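Local coordinates for sporozoite microneme protein essential for cell traversal (Plasmodium berghei, PDB 4U5A) that is essential for the traversal of host cells by Plasmodium sporozoites and folds as a four-helix bundle, at residues I71-F75 against L196-S200; I25-K29 against L65-D69. All blocks are in the same frame, centred on the assembly; numbering follows the deposited sequence.

Interaction 1 of 2, residues I71-F75 against L196-S200; sequences ILRSF and LKNIS
F75 lays one face of its ring over the methyl end of L196, a CH-pi contact with L196 CD2 3.9 Å from the ring centroid and 14° off the ring normal. F75 sits in regular helix; its t rotamer sends the ring across to the C-terminal part of helix 167-197, with the CA atoms of F75 and L196 7.6 Å apart. F75 CE1 also comes 3.4 Å from L196 O. L196 adopts mt, which brings its CD1 to 3.9 Å from I71 CG2. Beyond it a type I turn, K197 to S200, with S200 N hydrogen-bonded to K197 O, carries I199 CG1 to 3.7 Å from F75 CZ and sets S200 CB at the ring edge, 3.9 Å from F75 CE1. The end of helix 167-197 thus packs on helix 59-84 within the four-helix bundle, while Q94 of helix 88-126 touches F75 and donates a hydrogen bond from NE2 to I199 O. With no hydrogen bond between the segments, the contact rests on van der Waals and CH-pi packing, beside one main-chain carbonyl.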
loop_
_atom_site.group_PDB
_atom_site.type_symbol
_atom_site.label_atom_id
_atom_site.label_comp_id
_atom_site.label_asym_id
_atom_site.label_seq_id
_atom_site.Cartn_x
_atom_site.Cartn_y
_atom_site.Cartn_z
ATOM N N ILE A 71 -6.012 -12.470 4.899
ATOM C CA ILE A 71 -5.801 -12.728 6.321
ATOM C C ILE A 71 -6.953 -12.165 7.145
ATOM O O ILE A 71 -7.443 -12.817 8.074
ATOM C CB ILE A 71 -4.455 -12.148 6.817
ATOM C CG1 ILE A 71 -3.296 -13.037 6.356
ATOM C CG2 ILE A 71 -4.420 -12.067 8.334
ATOM C CD1 ILE A 71 -1.931 -12.554 6.814
ATOM N N LEU A 72 -7.412 -10.971 6.788
ATOM C CA LEU A 72 -8.501 -10.361 7.533
ATOM C C LEU A 72 -9.803 -11.110 7.286
ATOM O O LEU A 72 -10.572 -11.347 8.213
ATOM C CB LEU A 72 -8.691 -8.898 7.147
ATOM C CG LEU A 72 -9.755 -8.269 8.052
ATOM C CD1 LEU A 72 -9.106 -7.441 9.159
ATOM C CD2 LEU A 72 -10.807 -7.483 7.290
ATOM N N ARG A 73 -10.039 -11.490 6.034
ATOM C CA ARG A 73 -11.254 -12.208 5.679
ATOM C C ARG A 73 -11.284 -13.568 6.357
ATOM O O ARG A 73 -12.331 -14.017 6.821
ATOM C CB ARG A 73 -11.365 -12.378 4.163
ATOM C CG ARG A 73 -12.689 -12.978 3.712
ATOM C CD ARG A 73 -12.868 -12.923 2.202
ATOM N NE ARG A 73 -13.111 -11.562 1.727
ATOM C CZ ARG A 73 -14.305 -10.977 1.713
ATOM N NH1 ARG A 73 -15.370 -11.628 2.161
ATOM N NH2 ARG A 73 -14.432 -9.736 1.261
ATOM N N SER A 74 -10.124 -14.209 6.440
ATOM C CA SER A 74 -10.025 -15.502 7.104
ATOM C C SER A 74 -10.272 -15.352 8.597
ATOM O O SER A 74 -10.884 -16.219 9.220
ATOM C CB SER A 74 -8.655 -16.140 6.857
ATOM O OG SER A 74 -8.611 -16.817 5.612
ATOM N N PHE A 75 -9.811 -14.244 9.167
ATOM C CA PHE A 75 -10.002 -14.006 10.593
ATOM C C PHE A 75 -11.471 -13.829 10.949
ATOM O O PHE A 75 -11.960 -14.420 11.913
ATOM C CB PHE A 75 -9.225 -12.774 11.047
ATOM C CG PHE A 75 -9.496 -12.390 12.471
ATOM C CD1 PHE A 75 -8.839 -13.027 13.512
ATOM C CD2 PHE A 75 -10.429 -11.406 12.772
ATOM C CE1 PHE A 75 -9.092 -12.681 14.828
ATOM C CE2 PHE A 75 -10.691 -11.057 14.083
ATOM C CZ PHE A 75 -10.020 -11.695 15.114
ATOM N N LEU A 196 -4.509 -8.926 15.245
ATOM C CA LEU A 196 -5.647 -9.836 15.154
ATOM C C LEU A 196 -5.582 -10.892 16.248
ATOM O O LEU A 196 -6.610 -11.322 16.769
ATOM C CB LEU A 196 -5.704 -10.505 13.780
ATOM C CG LEU A 196 -6.173 -9.625 12.622
ATOM C CD1 LEU A 196 -6.224 -10.428 11.337
ATOM C CD2 LEU A 196 -7.537 -9.025 12.931
ATOM N N LYS A 197 -4.368 -11.300 16.598
ATOM C CA LYS A 197 -4.176 -12.287 17.651
ATOM C C LYS A 197 -4.594 -11.726 19.011
ATOM O O LYS A 197 -5.115 -12.452 19.858
ATOM C CB LYS A 197 -2.720 -12.752 17.691
ATOM C CG LYS A 197 -2.497 -13.968 18.570
ATOM C CD LYS A 197 -1.023 -14.224 18.817
ATOM C CE LYS A 197 -0.833 -15.263 19.914
ATOM N NZ LYS A 197 0.593 -15.409 20.318
ATOM N N ASN A 198 -4.382 -10.426 19.204
ATOM C CA ASN A 198 -4.716 -9.761 20.462
ATOM C C ASN A 198 -6.222 -9.637 20.674
ATOM O O ASN A 198 -6.675 -9.246 21.748
ATOM C CB ASN A 198 -4.080 -8.368 20.514
ATOM C CG ASN A 198 -2.590 -8.414 20.787
ATOM O OD1 ASN A 198 -2.003 -9.486 20.930
ATOM N ND2 ASN A 198 -1.967 -7.243 20.857
ATOM N N ILE A 199 -6.989 -9.975 19.644
ATOM C CA ILE A 199 -8.445 -9.941 19.716
ATOM C C ILE A 199 -9.000 -11.275 19.228
ATOM O O ILE A 199 -10.191 -11.406 18.943
ATOM C CB ILE A 199 -9.040 -8.784 18.881
ATOM C CG1 ILE A 199 -8.828 -9.034 17.384
ATOM C CG2 ILE A 199 -8.422 -7.454 19.288
ATOM C CD1 ILE A 199 -9.435 -7.969 16.492
ATOM N N SER A 200 -8.110 -12.259 19.143
ATOM C CA SER A 200 -8.462 -13.618 18.751
ATOM C C SER A 200 -8.760 -14.474 19.981
ATOM O O SER A 200 -8.635 -14.010 21.116
ATOM C CB SER A 200 -7.335 -14.244 17.923
ATOM O OG SER A 200 -7.715 -15.504 17.401
#

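Interaction 2 of 2, residues I25-K29 against L65-D69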
loop_
_atom_site.group_PDB
_atom_site.type_symbol
_atom_site.label_atom_id
_atom_site.label_comp_id
_atom_site.label_asym_id
_atom_site.label_seq_id
_atom_site.Cartn_x
_atom_site.Cartn_y
_atom_site.Cartn_z
ATOM N N ILE A 25 -8.790 -2.358 0.000
ATOM C CA ILE A 25 -7.535 -2.983 -0.407
ATOM C C ILE A 25 -7.369 -2.983 -1.929
ATOM O O ILE A 25 -6.285 -2.690 -2.435
ATOM C CB ILE A 25 -7.427 -4.429 0.128
ATOM C CG1 ILE A 25 -7.247 -4.417 1.647
ATOM C CG2 ILE A 25 -6.252 -5.156 -0.501
ATOM C CD1 ILE A 25 -5.904 -3.883 2.096
ATOM N N ASN A 26 -8.437 -3.299 -2.659
ATOM C CA ASN A 26 -8.371 -3.301 -4.120
ATOM C C ASN A 26 -8.108 -1.891 -4.647
ATOM O O ASN A 26 -7.377 -1.707 -5.626
ATOM C CB ASN A 26 -9.651 -3.868 -4.717
ATOM N N ALA A 27 -8.703 -0.897 -3.990
ATOM C CA ALA A 27 -8.454 0.496 -4.344
ATOM C C ALA A 27 -6.975 0.854 -4.164
ATOM O O ALA A 27 -6.354 1.461 -5.048
ATOM C CB ALA A 27 -9.334 1.419 -3.513
ATOM N N THR A 28 -6.419 0.477 -3.016
ATOM C CA THR A 28 -4.992 0.664 -2.752
ATOM C C THR A 28 -4.132 -0.013 -3.822
ATOM O O THR A 28 -3.155 0.566 -4.322
ATOM C CB THR A 28 -4.605 0.107 -1.371
ATOM O OG1 THR A 28 -5.347 0.789 -0.352
ATOM C CG2 THR A 28 -3.118 0.288 -1.118
ATOM N N LYS A 29 -4.518 -1.238 -4.176
ATOM C CA LYS A 29 -3.824 -2.013 -5.195
ATOM C C LYS A 29 -3.797 -1.243 -6.504
ATOM O O LYS A 29 -2.754 -1.143 -7.150
ATOM C CB LYS A 29 -4.488 -3.380 -5.399
ATOM C CG LYS A 29 -4.248 -4.370 -4.265
ATOM C CD LYS A 29 -4.437 -5.813 -4.720
ATOM C CE LYS A 29 -5.899 -6.200 -4.837
ATOM N NZ LYS A 29 -6.034 -7.589 -5.364
ATOM N N LEU A 65 -0.750 -7.295 -0.700
ATOM C CA LEU A 65 -2.045 -6.718 -0.381
ATOM C C LEU A 65 -3.131 -7.788 -0.466
ATOM O O LEU A 65 -4.142 -7.714 0.229
ATOM C CB LEU A 65 -2.351 -5.544 -1.315
ATOM C CG LEU A 65 -1.417 -4.342 -1.119
ATOM C CD1 LEU A 65 -1.818 -3.164 -1.983
ATOM C CD2 LEU A 65 -1.362 -3.931 0.338
ATOM N N ASN A 66 -2.914 -8.792 -1.310
ATOM C CA ASN A 66 -3.837 -9.916 -1.386
ATOM C C ASN A 66 -3.749 -10.760 -0.117
ATOM O O ASN A 66 -4.728 -11.370 0.307
ATOM C CB ASN A 66 -3.544 -10.772 -2.620
ATOM C CG ASN A 66 -4.095 -10.163 -3.905
ATOM O OD1 ASN A 66 -4.983 -9.310 -3.876
ATOM N ND2 ASN A 66 -3.566 -10.607 -5.039
ATOM N N ILE A 67 -2.569 -10.766 0.498
ATOM C CA ILE A 67 -2.353 -11.464 1.761
ATOM C C ILE A 67 -3.104 -10.770 2.897
ATOM O O ILE A 67 -3.825 -11.412 3.660
ATOM C CB ILE A 67 -0.844 -11.533 2.104
ATOM C CG1 ILE A 67 -0.099 -12.396 1.082
ATOM C CG2 ILE A 67 -0.627 -12.067 3.511
ATOM C CD1 ILE A 67 1.384 -12.516 1.350
ATOM N N ILE A 68 -2.923 -9.455 2.995
ATOM C CA ILE A 68 -3.612 -8.638 3.991
ATOM C C ILE A 68 -5.125 -8.786 3.877
ATOM O O ILE A 68 -5.824 -8.983 4.873
ATOM C CB ILE A 68 -3.233 -7.151 3.845
ATOM C CG1 ILE A 68 -1.726 -6.966 4.018
ATOM C CG2 ILE A 68 -3.997 -6.294 4.842
ATOM C CD1 ILE A 68 -1.271 -5.539 3.823
ATOM N N ASP A 69 -5.618 -8.706 2.646
ATOM C CA ASP A 69 -7.036 -8.873 2.363
ATOM C C ASP A 69 -7.516 -10.253 2.797
ATOM O O ASP A 69 -8.547 -10.375 3.455
ATOM C CB ASP A 69 -7.296 -8.660 0.866
ATOM C CG ASP A 69 -8.776 -8.625 0.515
ATOM O OD1 ASP A 69 -9.626 -8.732 1.423
ATOM O OD2 ASP A 69 -9.089 -8.482 -0.686
#
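Seen from helix 59-84, the contact begins with L65, whose side chain projects toward the opposing helix and fills the space between T28 and K29: L65 CD1 lies 3.8 Å from T28 CG2 and 3.5 Å from K29 CG, so the aliphatic part of the lysine serves as apolar surface. The backbone takes part too, with L65 O 3.4 Å from I25 CG2. N66 comes next; its CA-to-CB bond points away, yet its amide swings round to accept a short hydrogen bond from K29, K29 NZ to N66 OD1 at 2.5 Å, on the more exposed flank of the interface. One turn on from L65, I68 CG2 lies 4.1 Å from I25 CD1, and I68 also touches I105 of helix 88-126 and I189 and L192 of helix 167-197. D69 closes the segment by packing its CB 3.9 Å from I25 CG2, while its OD1 is hydrogen-bonded to S22 OG, about one turn before I25 on helix 10-39. The two segments run nearly antiparallel, at 174° with their axes 10.1 Å apart, and I25 pairs with D69 in register. An apolar seam bordered by polar side chains, between antiparallel helices, is typical of a four-helix bundle.

Overall arrangement
Helix 59-84 is the element common to both contacts, and it illustrates how one bundle helix serves two neighbours. Residues 65-69 face helix 10-39 in interaction 2; residues 71-75, which follow after a gap of one residue, meet the end of helix 167-197 in interaction 1. The centre of interaction 2 lies about 7 Å, and that of interaction 1 about 19 Å, from the centre of the chain; the contact centres are about 16 Å apart. Both are partly buried, but the inner one has more buried residues and pairs two continuous helices, combining an apolar seam with a polar bond at its margin. The outer one has an aromatic ring against the turn that follows helix 167-197. Helix 88-126 touches both, uniting them in one bundle.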